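Local coordinates for protein rhamnonate dehydratase (Gibberella zeae PH-1, PDB 3FXG) that probably dehydrates L-rhamnonate to the corresponding 2-keto-3-deoxy sugar acid, as a magnesium-dependent member of the enolase superfamily, at residues A[199-210]-A[231-242]. Numbering follows the deposited sequence.
Sequences LRKNVEFLRKHR and YTIELVKACLDL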
ATOM      1  N   LEU A 199      35.209   3.816  -8.321  1.00 17.82           N
ATOM      2  CA  LEU A 199      34.067   4.381  -9.033  1.00 18.83           C
ATOM      3  C   LEU A 199      34.546   5.301 -10.144  1.00 20.13           C
ATOM      4  O   LEU A 199      34.029   5.257 -11.261  1.00 18.85           O
ATOM      5  CB  LEU A 199      33.154   5.146  -8.065  1.00 20.76           C
ATOM      6  CG  LEU A 199      31.794   5.609  -8.608  1.00 24.17           C
ATOM      7  CD1 LEU A 199      30.848   5.886  -7.451  1.00 27.18           C
ATOM      8  CD2 LEU A 199      31.963   6.845  -9.468  1.00 25.91           C
ATOM      9  N   ARG A 200      35.540   6.135  -9.847  1.00 19.80           N
ATOM     10  CA  ARG A 200      36.061   7.037 -10.864  1.00 21.18           C
ATOM     11  C   ARG A 200      36.650   6.219 -12.008  1.00 19.70           C
ATOM     12  O   ARG A 200      36.474   6.555 -13.178  1.00 20.46           O
ATOM     13  CB  ARG A 200      37.125   7.970 -10.277  1.00 24.44           C
ATOM     14  CG  ARG A 200      36.558   9.070  -9.383  1.00 27.54           C
ATOM     15  CD  ARG A 200      37.591  10.161  -9.129  1.00 31.52           C
ATOM     16  NE  ARG A 200      38.714   9.690  -8.327  1.00 35.85           N
ATOM     17  CZ  ARG A 200      38.674   9.519  -7.009  1.00 37.50           C
ATOM     18  NH1 ARG A 200      39.747   9.079  -6.366  1.00 38.83           N
ATOM     19  NH2 ARG A 200      37.565   9.799  -6.334  1.00 38.46           N
ATOM     20  N   LYS A 201      37.337   5.134 -11.666  1.00 18.83           N
ATOM     21  CA  LYS A 201      37.937   4.266 -12.672  1.00 17.24           C
ATOM     22  C   LYS A 201      36.862   3.592 -13.519  1.00 17.53           C
ATOM     23  O   LYS A 201      37.028   3.436 -14.731  1.00 15.81           O
ATOM     24  CB  LYS A 201      38.832   3.225 -11.995  1.00 19.44           C
ATOM     25  CG  LYS A 201      40.093   3.844 -11.387  1.00 21.37           C
ATOM     26  CD  LYS A 201      40.768   2.933 -10.372  1.00 25.91           C
ATOM     27  CE  LYS A 201      41.400   1.718 -11.018  1.00 28.10           C
ATOM     28  NZ  LYS A 201      42.062   0.860  -9.992  1.00 30.26           N
ATOM     29  N   ASN A 202      35.761   3.193 -12.888  1.00 15.51           N
ATOM     30  CA  ASN A 202      34.664   2.566 -13.622  1.00 15.05           C
ATOM     31  C   ASN A 202      34.093   3.565 -14.624  1.00 15.69           C
ATOM     32  O   ASN A 202      33.828   3.222 -15.773  1.00 15.45           O
ATOM     33  CB  ASN A 202      33.544   2.124 -12.674  1.00 13.87           C
ATOM     34  CG  ASN A 202      33.781   0.748 -12.088  1.00 15.38           C
ATOM     35  OD1 ASN A 202      34.375  -0.116 -12.733  1.00 15.44           O
ATOM     36  ND2 ASN A 202      33.294   0.526 -10.870  1.00 13.34           N
ATOM     37  N   VAL A 203      33.902   4.803 -14.178  1.00 15.33           N
ATOM     38  CA  VAL A 203      33.356   5.842 -15.041  1.00 16.58           C
ATOM     39  C   VAL A 203      34.276   6.102 -16.230  1.00 17.26           C
ATOM     40  O   VAL A 203      33.817   6.190 -17.370  1.00 17.34           O
ATOM     41  CB  VAL A 203      33.148   7.162 -14.261  1.00 16.51           C
ATOM     42  CG1 VAL A 203      32.686   8.268 -15.211  1.00 17.69           C
ATOM     43  CG2 VAL A 203      32.119   6.955 -13.154  1.00 16.84           C
ATOM     44  N   GLU A 204      35.572   6.224 -15.956  1.00 18.17           N
ATOM     45  CA  GLU A 204      36.560   6.475 -17.004  1.00 19.71           C
ATOM     46  C   GLU A 204      36.576   5.329 -18.008  1.00 18.16           C
ATOM     47  O   GLU A 204      36.721   5.544 -19.212  1.00 18.40           O
ATOM     48  CB  GLU A 204      37.950   6.649 -16.382  1.00 22.52           C
ATOM     49  CG  GLU A 204      39.087   6.813 -17.388  1.00 27.14           C
ATOM     50  CD  GLU A 204      38.785   7.846 -18.463  1.00 29.08           C
ATOM     51  OE1 GLU A 204      38.093   8.844 -18.167  1.00 30.76           O
ATOM     52  OE2 GLU A 204      39.256   7.664 -19.606  1.00 31.12           O
ATOM     53  N   PHE A 205      36.428   4.113 -17.496  1.00 17.96           N
ATOM     54  CA  PHE A 205      36.409   2.904 -18.314  1.00 18.03           C
ATOM     55  C   PHE A 205      35.270   2.959 -19.329  1.00 18.08           C
ATOM     56  O   PHE A 205      35.466   2.704 -20.524  1.00 16.84           O
ATOM     57  CB  PHE A 205      36.227   1.684 -17.407  1.00 18.02           C
ATOM     58  CG  PHE A 205      36.022   0.392 -18.145  1.00 18.44           C
ATOM     59  CD1 PHE A 205      37.092  -0.260 -18.750  1.00 20.19           C
ATOM     60  CD2 PHE A 205      34.759  -0.192 -18.206  1.00 18.47           C
ATOM     61  CE1 PHE A 205      36.909  -1.482 -19.401  1.00 21.46           C
ATOM     62  CE2 PHE A 205      34.565  -1.410 -18.853  1.00 20.05           C
ATOM     63  CZ  PHE A 205      35.641  -2.059 -19.450  1.00 19.93           C
ATOM     64  N   LEU A 206      34.078   3.286 -18.840  1.00 16.61           N
ATOM     65  CA  LEU A 206      32.900   3.375 -19.690  1.00 16.84           C
ATOM     66  C   LEU A 206      32.984   4.565 -20.642  1.00 17.50           C
ATOM     67  O   LEU A 206      32.540   4.484 -21.786  1.00 18.28           O
ATOM     68  CB  LEU A 206      31.636   3.468 -18.821  1.00 15.13           C
ATOM     69  CG  LEU A 206      31.358   2.233 -17.953  1.00 14.68           C
ATOM     70  CD1 LEU A 206      30.118   2.466 -17.092  1.00 15.32           C
ATOM     71  CD2 LEU A 206      31.165   1.005 -18.844  1.00 11.96           C
ATOM     72  N   ARG A 207      33.562   5.666 -20.176  1.00 19.39           N
ATOM     73  CA  ARG A 207      33.703   6.857 -21.009  1.00 20.66           C
ATOM     74  C   ARG A 207      34.590   6.546 -22.210  1.00 21.02           C
ATOM     75  O   ARG A 207      34.318   6.986 -23.328  1.00 20.34           O
ATOM     76  CB  ARG A 207      34.330   8.001 -20.211  1.00 23.19           C
ATOM     77  CG  ARG A 207      34.388   9.315 -20.973  1.00 27.00           C
ATOM     78  CD  ARG A 207      35.514  10.200 -20.462  1.00 31.89           C
ATOM     79  NE  ARG A 207      36.825   9.625 -20.757  1.00 35.62           N
ATOM     80  CZ  ARG A 207      37.327   9.484 -21.983  1.00 36.98           C
ATOM     81  NH1 ARG A 207      36.631   9.879 -23.043  1.00 35.47           N
ATOM     82  NH2 ARG A 207      38.527   8.945 -22.150  1.00 37.65           N
ATOM     83  N   LYS A 208      35.653   5.785 -21.968  1.00 21.71           N
ATOM     84  CA  LYS A 208      36.592   5.412 -23.018  1.00 23.19           C
ATOM     85  C   LYS A 208      35.892   4.614 -24.111  1.00 22.42           C
ATOM     86  O   LYS A 208      36.118   4.835 -25.301  1.00 20.98           O
ATOM     87  CB  LYS A 208      37.742   4.592 -22.424  1.00 26.41           C
ATOM     88  CG  LYS A 208      38.817   4.217 -23.432  1.00 32.53           C
ATOM     89  CD  LYS A 208      40.015   3.542 -22.773  1.00 36.30           C
ATOM     90  CE  LYS A 208      40.809   4.508 -21.897  1.00 38.96           C
ATOM     91  NZ  LYS A 208      40.050   4.988 -20.704  1.00 40.70           N
ATOM     92  N   HIS A 209      35.034   3.686 -23.706  1.00 20.50           N
ATOM     93  CA  HIS A 209      34.309   2.875 -24.671  1.00 20.33           C
ATOM     94  C   HIS A 209      33.309   3.715 -25.452  1.00 19.68           C
ATOM     95  O   HIS A 209      33.189   3.571 -26.670  1.00 20.29           O
ATOM     96  CB  HIS A 209      33.604   1.724 -23.958  1.00 19.58           C
ATOM     97  CG  HIS A 209      34.514   0.582 -23.632  1.00 20.14           C
ATOM     98  ND1 HIS A 209      34.592   0.023 -22.375  1.00 21.36           N
ATOM     99  CD2 HIS A 209      35.385  -0.108 -24.405  1.00 19.90           C
ATOM    100  CE1 HIS A 209      35.473  -0.960 -22.388  1.00 19.56           C
ATOM    101  NE2 HIS A 209      35.969  -1.062 -23.607  1.00 19.71           N
ATOM    102  N   ARG A 210      32.599   4.596 -24.756  1.00 18.87           N
ATOM    103  CA  ARG A 210      31.625   5.462 -25.412  1.00 19.80           C
ATOM    104  C   ARG A 210      32.347   6.322 -26.443  1.00 20.29           C
ATOM    105  O   ARG A 210      31.845   6.552 -27.542  1.00 18.56           O
ATOM    106  CB  ARG A 210      30.923   6.361 -24.386  1.00 18.06           C
ATOM    107  CG  ARG A 210      30.100   7.494 -25.002  1.00 16.27           C
ATOM    108  CD  ARG A 210      29.081   6.974 -26.003  1.00 18.42           C
ATOM    109  NE  ARG A 210      27.994   6.231 -25.368  1.00 16.19           N
ATOM    110  CZ  ARG A 210      27.274   5.294 -25.978  1.00 18.66           C
ATOM    111  NH1 ARG A 210      27.531   4.976 -27.244  1.00 17.13           N
ATOM    112  NH2 ARG A 210      26.290   4.681 -25.325  1.00 17.01           N
ATOM    113  N   TYR A 231      25.730   1.957  -4.190  1.00 12.42           N
ATOM    114  CA  TYR A 231      26.799   2.074  -5.176  1.00 12.84           C
ATOM    115  C   TYR A 231      26.237   2.152  -6.593  1.00 11.70           C
ATOM    116  O   TYR A 231      26.685   2.965  -7.405  1.00 11.32           O
ATOM    117  CB  TYR A 231      27.765   0.894  -5.070  1.00 12.36           C
ATOM    118  CG  TYR A 231      29.009   1.075  -5.909  1.00 13.12           C
ATOM    119  CD1 TYR A 231      30.110   1.779  -5.418  1.00 14.56           C
ATOM    120  CD2 TYR A 231      29.074   0.571  -7.208  1.00 14.94           C
ATOM    121  CE1 TYR A 231      31.249   1.972  -6.201  1.00 16.17           C
ATOM    122  CE2 TYR A 231      30.200   0.761  -7.999  1.00 13.78           C
ATOM    123  CZ  TYR A 231      31.285   1.461  -7.490  1.00 15.07           C
ATOM    124  OH  TYR A 231      32.403   1.638  -8.270  1.00 15.47           O
ATOM    125  N   THR A 232      25.256   1.306  -6.887  1.00 11.46           N
ATOM    126  CA  THR A 232      24.634   1.299  -8.206  1.00 12.05           C
ATOM    127  C   THR A 232      24.041   2.669  -8.504  1.00 10.86           C
ATOM    128  O   THR A 232      24.236   3.222  -9.587  1.00 10.55           O
ATOM    129  CB  THR A 232      23.511   0.245  -8.295  1.00 11.14           C
ATOM    130  OG1 THR A 232      24.069  -1.063  -8.118  1.00 11.88           O
ATOM    131  CG2 THR A 232      22.820   0.310  -9.653  1.00 10.80           C
ATOM    132  N   ILE A 233      23.315   3.220  -7.536  1.00 10.72           N
ATOM    133  CA  ILE A 233      22.699   4.527  -7.708  1.00  9.72           C
ATOM    134  C   ILE A 233      23.736   5.616  -7.976  1.00 11.03           C
ATOM    135  O   ILE A 233      23.535   6.467  -8.844  1.00 11.70           O
ATOM    136  CB  ILE A 233      21.837   4.896  -6.466  1.00 10.30           C
ATOM    137  CG1 ILE A 233      20.563   4.039  -6.464  1.00 10.23           C
ATOM    138  CG2 ILE A 233      21.473   6.376  -6.484  1.00  9.71           C
ATOM    139  CD1 ILE A 233      19.653   4.263  -5.264  1.00 10.67           C
ATOM    140  N   GLU A 234      24.851   5.588  -7.250  1.00 11.37           N
ATOM    141  CA  GLU A 234      25.881   6.600  -7.459  1.00 14.42           C
ATOM    142  C   GLU A 234      26.610   6.422  -8.791  1.00 12.53           C
ATOM    143  O   GLU A 234      26.907   7.403  -9.471  1.00 12.38           O
ATOM    144  CB  GLU A 234      26.898   6.595  -6.310  1.00 17.27           C
ATOM    145  CG  GLU A 234      28.068   7.550  -6.552  1.00 24.96           C
ATOM    146  CD  GLU A 234      28.912   7.807  -5.318  1.00 29.20           C
ATOM    147  OE1 GLU A 234      29.125   6.867  -4.524  1.00 31.98           O
ATOM    148  OE2 GLU A 234      29.382   8.954  -5.152  1.00 33.82           O
ATOM    149  N   LEU A 235      26.894   5.176  -9.157  1.00 12.04           N
ATOM    150  CA  LEU A 235      27.587   4.881 -10.412  1.00 12.13           C
ATOM    151  C   LEU A 235      26.743   5.294 -11.614  1.00 12.81           C
ATOM    152  O   LEU A 235      27.236   5.932 -12.548  1.00 12.49           O
ATOM    153  CB  LEU A 235      27.909   3.385 -10.500  1.00 12.00           C
ATOM    154  CG  LEU A 235      28.557   2.876 -11.795  1.00 13.80           C
ATOM    155  CD1 LEU A 235      29.894   3.574 -12.023  1.00 13.78           C
ATOM    156  CD2 LEU A 235      28.759   1.372 -11.701  1.00 14.93           C
ATOM    157  N   VAL A 236      25.469   4.922 -11.599  1.00 10.89           N
ATOM    158  CA  VAL A 236      24.586   5.277 -12.697  1.00 11.09           C
ATOM    159  C   VAL A 236      24.499   6.797 -12.817  1.00 11.86           C
ATOM    160  O   VAL A 236      24.562   7.342 -13.920  1.00 12.46           O
ATOM    161  CB  VAL A 236      23.182   4.658 -12.499  1.00 11.34           C
ATOM    162  CG1 VAL A 236      22.189   5.243 -13.499  1.00 11.16           C
ATOM    163  CG2 VAL A 236      23.273   3.142 -12.688  1.00 10.24           C
ATOM    164  N   LYS A 237      24.377   7.485 -11.684  1.00 12.20           N
ATOM    165  CA  LYS A 237      24.298   8.940 -11.704  1.00 13.84           C
ATOM    166  C   LYS A 237      25.565   9.527 -12.330  1.00 13.28           C
ATOM    167  O   LYS A 237      25.495  10.441 -13.149  1.00 13.57           O
ATOM    168  CB  LYS A 237      24.130   9.495 -10.287  1.00 12.85           C
ATOM    169  CG  LYS A 237      23.914  11.000 -10.259  1.00 16.49           C
ATOM    170  CD  LYS A 237      23.772  11.540  -8.839  1.00 17.71           C
ATOM    171  CE  LYS A 237      23.489  13.039  -8.862  1.00 20.84           C
ATOM    172  NZ  LYS A 237      23.362  13.618  -7.493  1.00 22.91           N
ATOM    173  N   ALA A 238      26.715   8.982 -11.952  1.00 13.47           N
ATOM    174  CA  ALA A 238      27.995   9.462 -12.467  1.00 15.23           C
ATOM    175  C   ALA A 238      28.197   9.200 -13.957  1.00 16.00           C
ATOM    176  O   ALA A 238      29.041   9.837 -14.586  1.00 17.16           O
ATOM    177  CB  ALA A 238      29.137   8.839 -11.677  1.00 14.93           C
ATOM    178  N   CYS A 239      27.424   8.275 -14.520  1.00 14.42           N
ATOM    179  CA  CYS A 239      27.553   7.930 -15.939  1.00 16.18           C
ATOM    180  C   CYS A 239      26.399   8.400 -16.810  1.00 17.32           C
ATOM    181  O   CYS A 239      26.291   7.988 -17.966  1.00 16.98           O
ATOM    182  CB  CYS A 239      27.673   6.411 -16.105  1.00 15.57           C
ATOM    183  SG  CYS A 239      29.120   5.664 -15.356  1.00 15.74           S
ATOM    184  N   LEU A 240      25.545   9.266 -16.280  1.00 19.34           N
ATOM    185  CA  LEU A 240      24.389   9.721 -17.040  1.00 22.46           C
ATOM    186  C   LEU A 240      24.668  10.263 -18.442  1.00 22.77           C
ATOM    187  O   LEU A 240      23.922   9.965 -19.372  1.00 22.93           O
ATOM    188  CB  LEU A 240      23.587  10.736 -16.219  1.00 24.77           C
ATOM    189  CG  LEU A 240      22.935  10.120 -14.970  1.00 27.47           C
ATOM    190  CD1 LEU A 240      22.101  11.164 -14.243  1.00 28.04           C
ATOM    191  CD2 LEU A 240      22.065   8.935 -15.376  1.00 29.26           C
ATOM    192  N   ASP A 241      25.739  11.030 -18.614  1.00 22.60           N
ATOM    193  CA  ASP A 241      26.048  11.580 -19.933  1.00 24.26           C
ATOM    194  C   ASP A 241      26.624  10.561 -20.918  1.00 22.67           C
ATOM    195  O   ASP A 241      26.821  10.871 -22.096  1.00 21.99           O
ATOM    196  CB  ASP A 241      27.007  12.765 -19.805  1.00 29.22           C
ATOM    197  CG  ASP A 241      28.305  12.395 -19.118  1.00 34.57           C
ATOM    198  OD1 ASP A 241      29.159  13.293 -18.945  1.00 39.16           O
ATOM    199  OD2 ASP A 241      28.476  11.213 -18.750  1.00 38.62           O
ATOM    200  N   LEU A 242      26.894   9.348 -20.447  1.00 19.52           N
ATOM    201  CA  LEU A 242      27.446   8.310 -21.315  1.00 18.77           C
ATOM    202  C   LEU A 242      26.346   7.548 -22.049  1.00 18.54           C
ATOM    203  O   LEU A 242      26.622   6.695 -22.895  1.00 19.20           O
ATOM    204  CB  LEU A 242      28.307   7.341 -20.499  1.00 17.97           C
ATOM    205  CG  LEU A 242      29.497   7.964 -19.761  1.00 18.65           C
ATOM    206  CD1 LEU A 242      30.335   6.862 -19.127  1.00 19.06           C
ATOM    207  CD2 LEU A 242      30.346   8.776 -20.731  1.00 17.79           C
TER
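Neighbouring helices on the outside of a beta/alpha barrel meet where Leu199, a knob from helix 195-213, enters the hole formed by Tyr231, Glu234, Leu235 and Ala238. CG of Leu199 stands anti to the backbone N (chi1 -170°), which sends its methyls across the gap: CD1 lies 3.4 Å from CG of Glu234 and also against the start of its carboxylate, at CD and OE1, while CD2 turns to the methyl of Ala238. Tyr231 runs antiparallel alongside the Leu199 side chain and brings its hydroxyl to Asn202. There ND2 of Asn202 donates to OH of Tyr231 at 3.0 Å, a bent bond (133°) close to the amide plane and at the ring edge; the same amide nitrogen also serves Phe190 O.

Both helices belong to the enolase-type C-terminal barrel, where they follow the successive parallel strands 184-187 and 219-222; the axes of the pieces 199-210 and 231-238 cross at -42° with a closest approach of 10.1 Å. Between them, CG2 of Val203 packs 3.8 Å from CB of Ala238 and also meets SG of Cys239. Leu206 CD1 reaches that sulfur from the barrel side, where Trp247 of the next strand, 246-248, touches both residues.

Beyond the end of helix 229-238, Leu242 in the short 3-10 turn lays CD1 3.6 Å from CB of Leu206 and sets CD2 beside Arg207. O of Leu242 accepts from NE of Arg210 at 2.9 Å and from NH2 at 3.2 Å. Bends at chi2 and chi3 turn the guanidinium edge onto this oxygen, which lies in the guanidinium plane, and NH1 binds the carbonyls of Gly214 and Phe217.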